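TetR family transcriptional repressor LfrR (Mycobacterium smegmatis, PDB 2V57) represses transcription of the lfrRA operon, which encodes an efflux pump and its regulator, by binding directly to the promoter region upstream of lfrR. Local coordinates at residues V26-P31 with L99-L104; A33-I38 with T48-Y53. All blocks are in the same frame, centred on the assembly; numbering follows the deposited sequence.

How the interactions relate
How a TetR-type repressor joins its DNA-binding head to its regulatory body can be followed through two contacts whose centres lie about 17 Å apart. Interaction 2 (A33-I38 with T48-Y53) packs the helix-turn-helix, about 22 Å from the centre of the chain; interaction 1 (V26-P31 with L99-L104) sits nearer the middle, about 10 Å from that centre, where the region around L27 and A28 meets the residues leading into helix 102-106. The two touch directly: V26 CG1 lies 3.5 Å from A33 CB, and L27 CG lies 3.9 Å from I38 CD1. L27 thus touches I102 in interaction 1 and I38 on a segment of interaction 2, where a sulfate ion is hydrogen-bonded by Y53.

Interaction 1 of 2, residues V26-P31 with L99-L104; sequences VLADHP and LGPIVL
With CG1 of I102 anti to the backbone N (chi1 -164°) and CD1 turned back by a chi2 of 66°, the isoleucine sends its terminal methyl to L27 and A28, in the region where helix 11-27 gives way to a loop. I102 CD1 is the atom that does most of the touching: it lies 3.9 Å from L27 CB and 3.8 Å from the backbone N of A28. It thus rests on the start of the leucine side chain, which also touches I38, L63 and F105. Beside it, the A28 methyl faces 99-104, and A28 CB meets P101 CG at 4.1 Å. The proline ring borders this apolar patch, and the backbones come close here, the CA atoms of A28 and I102 being 4.9 Å apart.

The polar link between the segments runs through water. One water donates to P101 O at 2.9 Å and, over a longer 3.3 Å, to A28 O, bridging two carbonyls that could not bond to each other. A28 O also accepts from K164 NZ, which ties the same carbonyl to helix 147-164. Small apolar contacts and a bridging water join the region around L27 and A28 to the residues leading into helix 102-106, the junction between DNA-binding and regulatory domains characteristic of the all-helical TetR fold.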
loop_
_atom_site.group_PDB
_atom_site.type_symbol
_atom_site.label_atom_id
_atom_site.label_comp_id
_atom_site.label_asym_id
_atom_site.label_seq_id
_atom_site.Cartn_x
_atom_site.Cartn_y
_atom_site.Cartn_z
ATOM N N VAL B 26 -8.598 -12.912 -10.490
ATOM C CA VAL B 26 -9.553 -13.232 -9.431
ATOM C C VAL B 26 -9.217 -12.511 -8.117
ATOM O O VAL B 26 -10.090 -11.921 -7.480
ATOM C CB VAL B 26 -9.614 -14.747 -9.192
ATOM C CG1 VAL B 26 -10.410 -15.068 -7.920
ATOM C CG2 VAL B 26 -10.229 -15.441 -10.428
ATOM N N LEU B 27 -7.955 -12.543 -7.727
ATOM C CA LEU B 27 -7.581 -11.949 -6.446
ATOM C C LEU B 27 -7.649 -10.431 -6.471
ATOM O O LEU B 27 -7.778 -9.804 -5.428
ATOM C CB LEU B 27 -6.183 -12.417 -6.012
ATOM C CG LEU B 27 -6.083 -13.914 -5.731
ATOM C CD1 LEU B 27 -4.620 -14.322 -5.637
ATOM C CD2 LEU B 27 -6.844 -14.265 -4.451
ATOM N N ALA B 28 -7.554 -9.835 -7.658
ATOM C CA ALA B 28 -7.703 -8.383 -7.762
ATOM C C ALA B 28 -9.107 -7.884 -7.402
ATOM O O ALA B 28 -9.287 -6.706 -7.118
ATOM C CB ALA B 28 -7.308 -7.888 -9.140
ATOM N N ASP B 29 -10.101 -8.766 -7.419
ATOM C CA ASP B 29 -11.468 -8.336 -7.159
ATOM C C ASP B 29 -12.062 -9.114 -6.001
ATOM O O ASP B 29 -13.083 -8.727 -5.429
ATOM C CB ASP B 29 -12.328 -8.499 -8.417
ATOM C CG ASP B 29 -11.869 -7.601 -9.560
ATOM O OD1 ASP B 29 -11.201 -6.577 -9.290
ATOM O OD2 ASP B 29 -12.172 -7.920 -10.731
ATOM N N HIS B 30 -11.400 -10.212 -5.658
ATOM C CA HIS B 30 -11.861 -11.113 -4.616
ATOM C C HIS B 30 -10.634 -11.587 -3.838
ATOM O O HIS B 30 -10.186 -12.719 -3.993
ATOM C CB HIS B 30 -12.606 -12.303 -5.236
ATOM C CG HIS B 30 -13.876 -11.920 -5.933
ATOM N ND1 HIS B 30 -13.947 -11.708 -7.294
ATOM C CD2 HIS B 30 -15.126 -11.707 -5.454
ATOM C CE1 HIS B 30 -15.185 -11.381 -7.623
ATOM N NE2 HIS B 30 -15.920 -11.373 -6.524
ATOM N N PRO B 31 -10.085 -10.709 -2.982
ATOM C CA PRO B 31 -8.803 -10.976 -2.312
ATOM C C PRO B 31 -8.797 -12.207 -1.409
ATOM O O PRO B 31 -7.722 -12.754 -1.141
ATOM C CB PRO B 31 -8.557 -9.710 -1.477
ATOM C CG PRO B 31 -9.498 -8.671 -2.023
ATOM C CD PRO B 31 -10.675 -9.418 -2.579
ATOM N N LEU B 99 0.043 -2.895 -15.314
ATOM C CA LEU B 99 0.108 -4.154 -14.583
ATOM C C LEU B 99 -1.243 -4.421 -13.913
ATOM O O LEU B 99 -1.589 -5.568 -13.648
ATOM C CB LEU B 99 1.221 -4.133 -13.516
ATOM C CG LEU B 99 2.682 -3.956 -13.962
ATOM C CD1 LEU B 99 3.607 -3.665 -12.781
ATOM C CD2 LEU B 99 3.159 -5.185 -14.728
ATOM N N GLY B 100 -1.991 -3.361 -13.611
ATOM C CA GLY B 100 -3.310 -3.512 -13.027
ATOM C C GLY B 100 -3.319 -3.588 -11.508
ATOM O O GLY B 100 -2.270 -3.582 -10.861
ATOM N N PRO B 101 -4.520 -3.648 -10.926
ATOM C CA PRO B 101 -4.700 -3.588 -9.476
ATOM C C PRO B 101 -4.169 -4.799 -8.711
ATOM O O PRO B 101 -4.202 -4.746 -7.489
ATOM C CB PRO B 101 -6.228 -3.479 -9.323
ATOM C CG PRO B 101 -6.766 -4.074 -10.591
ATOM C CD PRO B 101 -5.810 -3.602 -11.637
ATOM N N ILE B 102 -3.693 -5.855 -9.371
ATOM C CA ILE B 102 -3.108 -6.966 -8.605
ATOM C C ILE B 102 -1.872 -6.483 -7.837
ATOM O O ILE B 102 -1.478 -7.046 -6.805
ATOM C CB ILE B 102 -2.768 -8.201 -9.489
ATOM C CG1 ILE B 102 -2.536 -9.444 -8.612
ATOM C CG2 ILE B 102 -1.568 -7.921 -10.397
ATOM C CD1 ILE B 102 -3.809 -9.910 -7.885
ATOM N N VAL B 103 -1.261 -5.411 -8.324
ATOM C CA VAL B 103 -0.112 -4.833 -7.625
ATOM C C VAL B 103 -0.457 -4.403 -6.191
ATOM O O VAL B 103 0.387 -4.482 -5.306
ATOM C CB VAL B 103 0.535 -3.673 -8.430
ATOM C CG1 VAL B 103 1.697 -3.052 -7.654
ATOM C CG2 VAL B 103 0.978 -4.183 -9.810
ATOM N N LEU B 104 -1.700 -3.981 -5.956
ATOM C CA LEU B 104 -2.148 -3.647 -4.607
ATOM C C LEU B 104 -2.166 -4.881 -3.726
ATOM O O LEU B 104 -1.968 -4.812 -2.503
ATOM C CB LEU B 104 -3.560 -3.059 -4.636
ATOM C CG LEU B 104 -3.751 -1.721 -5.356
ATOM C CD1 LEU B 104 -5.228 -1.515 -5.656
ATOM C CD2 LEU B 104 -3.201 -0.573 -4.511
HETATM O O HOH W 1 -6.591 -5.220 -5.955
#

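Interaction 2 of 2, residues A33-I38 with T48-Y53; sequences AALGDI and TVHRYY. With SO4 (sulfate ion), chain G.
L35 reaches from helix 35-42 to V49 and H50 on helix 46-52, the two helices of the helix-turn-helix by which TetR repressors read DNA; the second is the recognition helix of this family. The tight part of the contact is built around this one leucine. Its CG stands anti to the backbone N (chi1 -172°), which carries the branched end across to the recognition helix, where the two methyls divide the work. L35 CD1 packs against V49 CG1 at 3.5 Å, the two side chains lying alongside one another and running in opposing directions. The other methyl, L35 CD2, comes obliquely to the H50 ring, 3.5 Å from NE2, and lies equally near Y53 O. L59 of helix 56-77 touches both L35 and Y53, so the leucine is packed between helices 35-42, 46-52 and 56-77.

The opposite character appears at the histidine. Whereas L35 and V49 are buried, H50 is only partly so, and its ring borders the packed leucine on the looser side of the contact, where the NE2 and CD2 edge meets a single methyl. Y53 belongs to the buried part, yet it leads elsewhere: its CB starts toward helix 35-42, but the ring swings away, the side chain packing on A62 and R16 before its hydroxyl meets a bound sulfate. This ion, probably from the crystallisation liquor, is also hydrogen-bonded to R16 NH1 and R65 NH1, basic groups that would be expected to attract an anion. The Y53 hydroxyl donates to sulfate O2, which lies in the plane of the ring at its edge, with OH and O2 2.6 Å apart.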
loop_
_atom_site.group_PDB
_atom_site.type_symbol
_atom_site.label_atom_id
_atom_site.label_comp_id
_atom_site.label_asym_id
_atom_site.label_seq_id
_atom_site.Cartn_x
_atom_site.Cartn_y
_atom_site.Cartn_z
ATOM N N ALA B 33 -10.449 -15.030 -2.202
ATOM C CA ALA B 33 -10.814 -16.203 -3.013
ATOM C C ALA B 33 -9.986 -17.445 -2.695
ATOM O O ALA B 33 -8.761 -17.393 -2.639
ATOM C CB ALA B 33 -10.712 -15.884 -4.517
ATOM N N ALA B 34 -10.665 -18.572 -2.516
ATOM C CA ALA B 34 -9.994 -19.845 -2.268
ATOM C C ALA B 34 -9.200 -20.348 -3.478
ATOM O O ALA B 34 -9.491 -20.012 -4.632
ATOM C CB ALA B 34 -11.019 -20.896 -1.846
ATOM N N LEU B 35 -8.198 -21.170 -3.202
ATOM C CA LEU B 35 -7.386 -21.762 -4.254
ATOM C C LEU B 35 -8.260 -22.501 -5.280
ATOM O O LEU B 35 -7.999 -22.448 -6.479
ATOM C CB LEU B 35 -6.336 -22.688 -3.637
ATOM C CG LEU B 35 -5.253 -23.280 -4.540
ATOM C CD1 LEU B 35 -4.525 -22.173 -5.291
ATOM C CD2 LEU B 35 -4.281 -24.062 -3.700
ATOM N N GLY B 36 -9.300 -23.178 -4.802
ATOM C CA GLY B 36 -10.212 -23.908 -5.671
ATOM C C GLY B 36 -10.997 -23.003 -6.598
ATOM O O GLY B 36 -11.339 -23.363 -7.724
ATOM N N ASP B 37 -11.293 -21.806 -6.121
ATOM C CA ASP B 37 -12.007 -20.846 -6.933
ATOM C C ASP B 37 -11.081 -20.337 -8.036
ATOM O O ASP B 37 -11.496 -20.137 -9.175
ATOM C CB ASP B 37 -12.505 -19.699 -6.063
ATOM C CG ASP B 37 -13.371 -18.745 -6.823
ATOM O OD1 ASP B 37 -12.805 -17.880 -7.523
ATOM O OD2 ASP B 37 -14.613 -18.869 -6.724
ATOM N N ILE B 38 -9.818 -20.136 -7.693
ATOM C CA ILE B 38 -8.825 -19.768 -8.700
ATOM C C ILE B 38 -8.650 -20.893 -9.722
ATOM O O ILE B 38 -8.505 -20.641 -10.927
ATOM C CB ILE B 38 -7.480 -19.409 -8.047
ATOM C CG1 ILE B 38 -7.644 -18.133 -7.217
ATOM C CG2 ILE B 38 -6.394 -19.224 -9.095
ATOM C CD1 ILE B 38 -6.421 -17.776 -6.403
ATOM N N THR B 48 -5.552 -30.688 -9.683
ATOM C CA THR B 48 -4.454 -30.247 -10.527
ATOM C C THR B 48 -3.727 -29.045 -9.929
ATOM O O THR B 48 -2.498 -29.005 -9.911
ATOM C CB THR B 48 -4.959 -29.910 -11.929
ATOM O OG1 THR B 48 -5.532 -31.088 -12.499
ATOM C CG2 THR B 48 -3.817 -29.430 -12.809
ATOM N N VAL B 49 -4.478 -28.071 -9.428
ATOM C CA VAL B 49 -3.840 -26.876 -8.879
ATOM C C VAL B 49 -2.899 -27.236 -7.722
ATOM O O VAL B 49 -1.846 -26.628 -7.547
ATOM C CB VAL B 49 -4.878 -25.809 -8.446
ATOM C CG1 VAL B 49 -4.191 -24.642 -7.774
ATOM C CG2 VAL B 49 -5.620 -25.303 -9.648
ATOM N N HIS B 50 -3.269 -28.246 -6.944
ATOM C CA HIS B 50 -2.451 -28.631 -5.797
ATOM C C HIS B 50 -1.128 -29.301 -6.177
ATOM O O HIS B 50 -0.178 -29.306 -5.390
ATOM C CB HIS B 50 -3.253 -29.481 -4.804
ATOM C CG HIS B 50 -4.247 -28.689 -4.018
ATOM N ND1 HIS B 50 -5.573 -29.050 -3.907
ATOM C CD2 HIS B 50 -4.117 -27.527 -3.336
ATOM C CE1 HIS B 50 -6.211 -28.157 -3.171
ATOM N NE2 HIS B 50 -5.351 -27.221 -2.814
ATOM N N ARG B 51 -1.056 -29.838 -7.388
ATOM C CA ARG B 51 0.216 -30.356 -7.903
ATOM C C ARG B 51 1.147 -29.228 -8.327
ATOM O O ARG B 51 2.345 -29.443 -8.550
ATOM C CB ARG B 51 -0.014 -31.295 -9.092
ATOM C CG ARG B 51 -0.655 -32.620 -8.722
ATOM C CD ARG B 51 -0.797 -33.528 -9.938
ATOM N NE ARG B 51 -1.524 -32.876 -11.024
ATOM C CZ ARG B 51 -2.102 -33.525 -12.030
ATOM N NH1 ARG B 51 -2.041 -34.850 -12.088
ATOM N NH2 ARG B 51 -2.746 -32.851 -12.976
ATOM N N TYR B 52 0.593 -28.029 -8.468
ATOM C CA TYR B 52 1.402 -26.847 -8.771
ATOM C C TYR B 52 1.664 -26.004 -7.518
ATOM O O TYR B 52 2.796 -25.565 -7.264
ATOM C CB TYR B 52 0.730 -25.999 -9.855
ATOM C CG TYR B 52 0.784 -26.635 -11.223
ATOM C CD1 TYR B 52 1.542 -26.077 -12.249
ATOM C CD2 TYR B 52 0.088 -27.807 -11.484
ATOM C CE1 TYR B 52 1.586 -26.669 -13.506
ATOM C CE2 TYR B 52 0.146 -28.408 -12.721
ATOM C CZ TYR B 52 0.891 -27.840 -13.728
ATOM O OH TYR B 52 0.919 -28.452 -14.962
ATOM N N TYR B 53 0.606 -25.780 -6.741
ATOM C CA TYR B 53 0.701 -25.027 -5.499
ATOM C C TYR B 53 -0.060 -25.788 -4.408
ATOM O O TYR B 53 -1.285 -25.793 -4.401
ATOM C CB TYR B 53 0.141 -23.618 -5.707
ATOM C CG TYR B 53 0.765 -22.950 -6.913
ATOM C CD1 TYR B 53 2.019 -22.370 -6.816
ATOM C CD2 TYR B 53 0.115 -22.930 -8.161
ATOM C CE1 TYR B 53 2.628 -21.790 -7.902
ATOM C CE2 TYR B 53 0.719 -22.323 -9.268
ATOM C CZ TYR B 53 1.981 -21.752 -9.119
ATOM O OH TYR B 53 2.634 -21.145 -10.174
HETATM S S SO4 G . 6.328 -20.817 -9.434
HETATM O O1 SO4 G . 6.921 -19.613 -8.882
HETATM O O2 SO4 G . 5.186 -20.511 -10.275
HETATM O O3 SO4 G . 7.307 -21.560 -10.244
HETATM O O4 SO4 G . 5.895 -21.638 -8.300
#